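Local coordinates for succinyl-CoA ligase (ADP-forming) subunit alpha (Methanosaeta concilii, PDB 6HXI), which binds coenzyme A and, as part of a multi-subunit assembly, joins a CoA-ligase region to a helical domain of the citrate synthase family, at residues 486-491 with 536-541; 452-457 with 542-547. All blocks are in the same frame, centred on the assembly; numbering follows the deposited sequence.

Interaction 1 of 2, residues 486-491 with 536-541; sequences PGIGHK and LILNVD. With COA (coenzyme A), chain G.
Residues 487-490 and 536-539 run 113° apart and meet backbone to backbone in a single beta bridge, Ile488 with Leu538. Two hydrogen bonds make it. Gly489 N points straight at Ile537 O (2.7 Å, 176°) within the carbonyl plane, whereas Asn539 N reaches Gly487 O at 2.8 Å from above that carbonyl's plane. Gly487 and Gly489 both take positive phi. The CG of Asn539 sits between backbone N and carbonyl carbon (chi1 68°), which swings the carboxamide over Gly487. ND2 then donates in its amide plane to a lone pair of Gly489 O (3.1 Å) and also to a water that accepts from Gly487 N, while OD1 accepts from Gly542 N as a helix N-cap; bonds at both ends fix the group's rotation. On the apolar side, the side chains of Ile488 and Leu538 cross obliquely, CD1 to CD1 at 3.8 Å. Ile488 CG2, 3.6 Å from N1A, and Leu536 CD2, 3.5 Å from N7A, both lie over one face of the adenine of coenzyme A, with Ile488 O 3.0 Å from N6A. These residues thus form one wall of the adenine site. Helix 517-530 backs the bridge, with Ala522 against Leu538 and Glu526 OE2 accepting from Leu538 N; helix 500-512 packs on Val540, where helix 540-555 begins.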
loop_
_atom_site.group_PDB
_atom_site.type_symbol
_atom_site.label_atom_id
_atom_site.label_comp_id
_atom_site.label_asym_id
_atom_site.label_seq_id
_atom_site.Cartn_x
_atom_site.Cartn_y
_atom_site.Cartn_z
ATOM N N PRO B 486 -21.274 -13.931 -12.452
ATOM C CA PRO B 486 -20.812 -13.269 -11.222
ATOM C C PRO B 486 -22.008 -12.937 -10.326
ATOM O O PRO B 486 -23.070 -12.567 -10.837
ATOM C CB PRO B 486 -20.075 -12.037 -11.743
ATOM C CG PRO B 486 -20.706 -11.737 -13.057
ATOM C CD PRO B 486 -21.101 -13.063 -13.636
ATOM N N GLY B 487 -21.859 -13.180 -9.027
ATOM C CA GLY B 487 -22.917 -12.964 -8.052
ATOM C C GLY B 487 -23.817 -14.165 -7.849
ATOM O O GLY B 487 -24.736 -14.128 -7.031
ATOM N N ILE B 488 -23.521 -15.263 -8.568
ATOM C CA ILE B 488 -24.262 -16.521 -8.496
ATOM C C ILE B 488 -23.354 -17.599 -7.954
ATOM O O ILE B 488 -22.253 -17.765 -8.477
ATOM C CB ILE B 488 -24.896 -16.927 -9.886
ATOM C CG1 ILE B 488 -26.101 -16.038 -10.265
ATOM C CG2 ILE B 488 -25.292 -18.456 -9.955
ATOM C CD1 ILE B 488 -27.486 -16.255 -9.424
ATOM N N GLY B 489 -23.843 -18.344 -6.951
ATOM C CA GLY B 489 -23.143 -19.489 -6.377
ATOM C C GLY B 489 -22.597 -19.315 -4.978
ATOM O O GLY B 489 -22.097 -18.246 -4.615
ATOM N N HIS B 490 -22.654 -20.394 -4.203
ATOM C CA HIS B 490 -22.172 -20.472 -2.827
ATOM C C HIS B 490 -21.670 -21.902 -2.551
ATOM O O HIS B 490 -22.220 -22.864 -3.097
ATOM C CB HIS B 490 -23.324 -20.149 -1.861
ATOM C CG HIS B 490 -22.874 -19.744 -0.493
ATOM N ND1 HIS B 490 -22.445 -20.686 0.441
ATOM C CD2 HIS B 490 -22.810 -18.513 0.062
ATOM C CE1 HIS B 490 -22.122 -19.989 1.519
ATOM N NE2 HIS B 490 -22.343 -18.680 1.343
ATOM N N LYS B 491 -20.660 -22.039 -1.688
ATOM C CA LYS B 491 -20.094 -23.348 -1.315
ATOM C C LYS B 491 -21.028 -24.199 -0.412
ATOM O O LYS B 491 -21.128 -25.412 -0.645
ATOM C CB LYS B 491 -18.722 -23.193 -0.662
ATOM C CG LYS B 491 -17.674 -22.525 -1.536
ATOM C CD LYS B 491 -16.577 -21.918 -0.660
ATOM C CE LYS B 491 -15.743 -20.857 -1.341
ATOM N NZ LYS B 491 -16.508 -19.603 -1.523
ATOM N N LEU B 536 -26.644 -22.697 -6.398
ATOM C CA LEU B 536 -26.408 -21.617 -7.379
ATOM C C LEU B 536 -27.337 -20.450 -7.060
ATOM O O LEU B 536 -28.143 -20.007 -7.893
ATOM C CB LEU B 536 -26.529 -22.111 -8.840
ATOM C CG LEU B 536 -25.462 -23.105 -9.317
ATOM C CD1 LEU B 536 -25.645 -23.431 -10.772
ATOM C CD2 LEU B 536 -24.071 -22.619 -9.028
ATOM N N ILE B 537 -27.247 -19.997 -5.808
ATOM C CA ILE B 537 -28.097 -18.936 -5.280
ATOM C C ILE B 537 -27.448 -17.618 -5.583
ATOM O O ILE B 537 -26.270 -17.564 -5.931
ATOM C CB ILE B 537 -28.434 -19.115 -3.745
ATOM C CG1 ILE B 537 -27.157 -19.235 -2.866
ATOM C CG2 ILE B 537 -29.351 -20.318 -3.515
ATOM C CD1 ILE B 537 -27.254 -18.586 -1.442
ATOM N N LEU B 538 -28.214 -16.553 -5.440
ATOM C CA LEU B 538 -27.718 -15.200 -5.591
ATOM C C LEU B 538 -26.916 -14.970 -4.305
ATOM O O LEU B 538 -27.467 -15.085 -3.209
ATOM C CB LEU B 538 -28.924 -14.262 -5.689
ATOM C CG LEU B 538 -28.717 -12.877 -6.254
ATOM C CD1 LEU B 538 -28.075 -12.907 -7.675
ATOM C CD2 LEU B 538 -30.037 -12.118 -6.242
ATOM N N ASN B 539 -25.593 -14.833 -4.439
ATOM C CA ASN B 539 -24.709 -14.641 -3.303
ATOM C C ASN B 539 -24.688 -13.139 -2.847
ATOM O O ASN B 539 -25.366 -12.303 -3.455
ATOM C CB ASN B 539 -23.308 -15.218 -3.604
ATOM C CG ASN B 539 -22.503 -14.490 -4.656
ATOM O OD1 ASN B 539 -22.498 -13.271 -4.751
ATOM N ND2 ASN B 539 -21.739 -15.226 -5.432
ATOM N N VAL B 540 -23.932 -12.826 -1.770
ATOM C CA VAL B 540 -23.831 -11.483 -1.164
ATOM C C VAL B 540 -23.312 -10.456 -2.161
ATOM O O VAL B 540 -23.887 -9.369 -2.234
ATOM C CB VAL B 540 -23.032 -11.452 0.188
ATOM C CG1 VAL B 540 -23.191 -10.117 0.897
ATOM C CG2 VAL B 540 -23.527 -12.544 1.114
ATOM N N ASP B 541 -22.233 -10.792 -2.907
ATOM C CA ASP B 541 -21.639 -9.908 -3.895
ATOM C C ASP B 541 -22.601 -9.560 -5.022
ATOM O O ASP B 541 -22.676 -8.397 -5.402
ATOM C CB ASP B 541 -20.303 -10.458 -4.430
ATOM C CG ASP B 541 -19.183 -10.392 -3.400
ATOM O OD1 ASP B 541 -19.490 -10.366 -2.187
ATOM O OD2 ASP B 541 -18.001 -10.381 -3.806
HETATM N N1A COA G . -23.265 -19.365 -12.741
HETATM C C2A COA G . -24.008 -20.004 -13.651
HETATM N N3A COA G . -24.112 -21.322 -13.872
HETATM C C4A COA G . -23.289 -22.014 -13.069
HETATM C C5A COA G . -22.459 -21.494 -12.090
HETATM C C6A COA G . -22.487 -20.097 -11.908
HETATM N N6A COA G . -21.818 -19.467 -10.944
HETATM N N7A COA G . -21.680 -22.493 -11.527
HETATM C C8A COA G . -22.057 -23.576 -12.157
HETATM N N9A COA G . -23.023 -23.363 -13.107
HETATM C C1B COA G . -23.626 -24.347 -14.006
HETATM C C2B COA G . -22.650 -25.132 -14.873
HETATM O O2B COA G . -22.270 -24.385 -16.030
HETATM C C3B COA G . -23.511 -26.350 -15.224
HETATM O O3B COA G . -24.449 -26.062 -16.284
HETATM P P3B COA G . -25.037 -27.169 -17.270
HETATM O O7A COA G . -25.614 -28.249 -16.418
HETATM O O8A COA G . -26.042 -26.466 -18.110
HETATM O O9A COA G . -23.857 -27.614 -18.152
HETATM C C4B COA G . -24.402 -26.543 -13.990
HETATM O O4B COA G . -24.319 -25.314 -13.240
HETATM C C5B COA G . -24.046 -27.715 -13.112
HETATM O O5B COA G . -22.615 -27.716 -12.942
HETATM P P1A COA G . -21.750 -29.103 -12.998
HETATM O O1A COA G . -20.380 -28.984 -12.437
HETATM O O2A COA G . -21.783 -29.742 -14.377
HETATM O O3A COA G . -22.710 -29.915 -12.016
HETATM P P2A COA G . -22.758 -31.269 -11.181
HETATM O O4A COA G . -22.196 -31.045 -9.835
HETATM O O5A COA G . -24.224 -31.627 -11.097
HETATM O O6A COA G . -21.911 -32.378 -12.005
HETATM C CBP COA G . -22.353 -34.694 -12.633
HETATM C CCP COA G . -22.513 -33.217 -13.009
HETATM C CDP COA G . -22.980 -35.542 -13.748
HETATM C CEP COA G . -20.867 -35.075 -12.479
HETATM C CAP COA G . -23.086 -34.946 -11.286
HETATM O OAP COA G . -24.375 -34.358 -11.286
HETATM C C9P COA G . -23.193 -36.394 -10.826
HETATM O O9P COA G . -22.237 -36.933 -10.263
HETATM N N8P COA G . -24.361 -37.016 -11.053
HETATM C C7P COA G . -24.578 -38.426 -10.757
HETATM C C6P COA G . -24.821 -39.225 -12.008
HETATM C C5P COA G . -25.148 -40.670 -11.710
HETATM O O5P COA G . -25.710 -40.986 -10.663
HETATM N N4P COA G . -24.774 -41.561 -12.627
HETATM C C3P COA G . -24.920 -42.999 -12.441
HETATM C C2P COA G . -23.805 -43.598 -11.607
HETATM S S1P COA G . -24.062 -45.393 -11.674
HETATM O O HOH W 1 -19.908 -14.678 -7.740
#

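Interaction 2 of 2, residues 452-457 with 542-547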
loop_
_atom_site.group_PDB
_atom_site.type_symbol
_atom_site.label_atom_id
_atom_site.label_comp_id
_atom_site.label_asym_id
_atom_site.label_seq_id
_atom_site.Cartn_x
_atom_site.Cartn_y
_atom_site.Cartn_z
ATOM N N GLY B 452 -14.342 -8.162 -6.091
ATOM C CA GLY B 452 -14.651 -7.806 -7.474
ATOM C C GLY B 452 -15.927 -8.343 -8.080
ATOM O O GLY B 452 -16.416 -7.791 -9.066
ATOM N N ALA B 453 -16.494 -9.397 -7.514
ATOM C CA ALA B 453 -17.733 -9.987 -8.050
ATOM C C ALA B 453 -18.922 -9.033 -7.889
ATOM O O ALA B 453 -19.924 -9.224 -8.573
ATOM C CB ALA B 453 -18.039 -11.319 -7.370
ATOM N N ILE B 454 -18.777 -7.982 -7.012
ATOM C CA ILE B 454 -19.826 -6.986 -6.749
ATOM C C ILE B 454 -20.046 -6.180 -7.994
ATOM O O ILE B 454 -21.179 -6.107 -8.456
ATOM C CB ILE B 454 -19.565 -6.072 -5.526
ATOM C CG1 ILE B 454 -19.336 -6.905 -4.260
ATOM C CG2 ILE B 454 -20.753 -5.087 -5.343
ATOM C CD1 ILE B 454 -18.979 -6.098 -2.982
ATOM N N ASP B 455 -18.951 -5.675 -8.558
ATOM C CA ASP B 455 -18.922 -4.866 -9.798
ATOM C C ASP B 455 -19.326 -5.702 -11.005
ATOM O O ASP B 455 -20.087 -5.214 -11.793
ATOM C CB ASP B 455 -17.506 -4.373 -10.059
ATOM C CG ASP B 455 -17.389 -2.877 -9.918
ATOM O OD1 ASP B 455 -18.429 -2.233 -9.874
ATOM O OD2 ASP B 455 -16.263 -2.381 -9.852
ATOM N N ASP B 456 -18.764 -6.900 -11.136
ATOM C CA ASP B 456 -19.042 -7.807 -12.255
ATOM C C ASP B 456 -20.500 -8.142 -12.298
ATOM O O ASP B 456 -21.032 -8.145 -13.398
ATOM C CB ASP B 456 -18.261 -9.129 -12.176
ATOM C CG ASP B 456 -16.764 -9.091 -12.302
ATOM O OD1 ASP B 456 -16.236 -8.073 -12.803
ATOM O OD2 ASP B 456 -16.110 -10.104 -11.922
ATOM N N ALA B 457 -21.145 -8.415 -11.122
ATOM C CA ALA B 457 -22.580 -8.742 -11.054
ATOM C C ALA B 457 -23.406 -7.554 -11.477
ATOM O O ALA B 457 -24.290 -7.718 -12.318
ATOM C CB ALA B 457 -22.997 -9.186 -9.660
ATOM N N GLY B 542 -23.360 -10.544 -5.488
ATOM C CA GLY B 542 -24.377 -10.349 -6.514
ATOM C C GLY B 542 -25.467 -9.430 -6.044
ATOM O O GLY B 542 -25.833 -8.478 -6.741
ATOM N N CYS B 543 -25.947 -9.698 -4.834
ATOM C CA CYS B 543 -26.985 -8.958 -4.154
ATOM C C CYS B 543 -26.638 -7.457 -4.026
ATOM O O CYS B 543 -27.488 -6.626 -4.308
ATOM C CB CYS B 543 -27.250 -9.585 -2.793
ATOM S SG CYS B 543 -28.843 -9.136 -2.085
ATOM N N ILE B 544 -25.388 -7.123 -3.650
ATOM C CA ILE B 544 -24.936 -5.739 -3.473
ATOM C C ILE B 544 -24.887 -5.005 -4.816
ATOM O O ILE B 544 -25.456 -3.923 -4.905
ATOM C CB ILE B 544 -23.607 -5.646 -2.668
ATOM C CG1 ILE B 544 -23.813 -6.133 -1.209
ATOM C CG2 ILE B 544 -22.969 -4.237 -2.707
ATOM C CD1 ILE B 544 -22.509 -6.610 -0.584
ATOM N N GLY B 545 -24.221 -5.591 -5.820
ATOM C CA GLY B 545 -24.114 -4.995 -7.145
ATOM C C GLY B 545 -25.464 -4.709 -7.791
ATOM O O GLY B 545 -25.710 -3.600 -8.263
ATOM N N ILE B 546 -26.367 -5.693 -7.762
ATOM C CA ILE B 546 -27.685 -5.584 -8.353
ATOM C C ILE B 546 -28.543 -4.568 -7.595
ATOM O O ILE B 546 -29.175 -3.716 -8.229
ATOM C CB ILE B 546 -28.342 -6.997 -8.439
ATOM C CG1 ILE B 546 -27.658 -7.852 -9.519
ATOM C CG2 ILE B 546 -29.879 -6.920 -8.615
ATOM C CD1 ILE B 546 -27.638 -9.406 -9.208
ATOM N N LEU B 547 -28.577 -4.650 -6.244
ATOM C CA LEU B 547 -29.410 -3.716 -5.477
ATOM C C LEU B 547 -28.891 -2.300 -5.542
ATOM O O LEU B 547 -29.666 -1.361 -5.431
ATOM C CB LEU B 547 -29.620 -4.176 -4.028
ATOM C CG LEU B 547 -30.443 -5.456 -3.876
ATOM C CD1 LEU B 547 -30.472 -5.895 -2.445
ATOM C CD2 LEU B 547 -31.820 -5.271 -4.404
#
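Ile454 and Ile544 adopt the same first torsion, chi1 -56° and -65°: in each, CG1 stands anti to the carbonyl carbon and CG2 anti to the backbone N. The short CG2 branches of the two isoleucines meet, methyl to methyl, Ile454 CG2 lying 3.5 Å from Ile544 CG2, while the side chains as a whole cross obliquely. That Ile454 methyl also rests on the neighbouring backbone, with CG2 3.5 Å from Gly545 N, so it touches both a side chain and the main chain of the other helix. One turn further along helix 453-466, Ala457 directs its CB at the glycine surface of the partner and lands 3.6 Å from Gly542 CA. Between these two contacts the backbones themselves come together: Gly545 CA approaches Ile454 O at 3.4 Å in a CA-H...O contact. The missing side chain at Gly545 is what leaves room for this carbonyl, since a CB there would run into Ile454 O. No conventional hydrogen bond joins the segments; the seam is buried and held by close packing. The axes of helix segments 453-457 and 542-547 accordingly come within 7.3 Å, crossing at -46°. Outside the pair, Leu572 and Phe576 of helix 571-594 cover Ile454, Val408 and Val412 of helix 399-412 lie on Ile544, and Leu518 and Ala522 of helix 517-530 pack on Ile546. Helix 540-555 is thus enclosed by other helices on several sides. A tight crossing of this kind, with Gly542 and Gly545 on one helix facing alanine and isoleucine on the other, is characteristic of glycine-mediated helix packing, here within the all-helical fold of a citrate synthase C-terminal domain.

How the interactions relate
Helix 540-555 ties the two contacts together: the loop leading into it, ending at its N-cap Asn539, forms interaction 1, and its first turns form the crossing of interaction 2. Their centres lie 10 Å apart, and they touch directly at two places. Pro486 packs on helix 453-466, with its CB 3.5 Å from Asp456 CB and its O 3.6 Å from Ala457 CB; Asp541 CG lies 3.6 Å from Ile454 CG1. Interaction 1 borders the adenine of coenzyme A, whereas interaction 2 stands back from the ligand, the Ala457 side chain about 10 Å from it. Lys479 and Lys532, with Ser89, Arg91, Ser92 and Ile112 of the second subunit, hydrogen-bond coenzyme A from elsewhere.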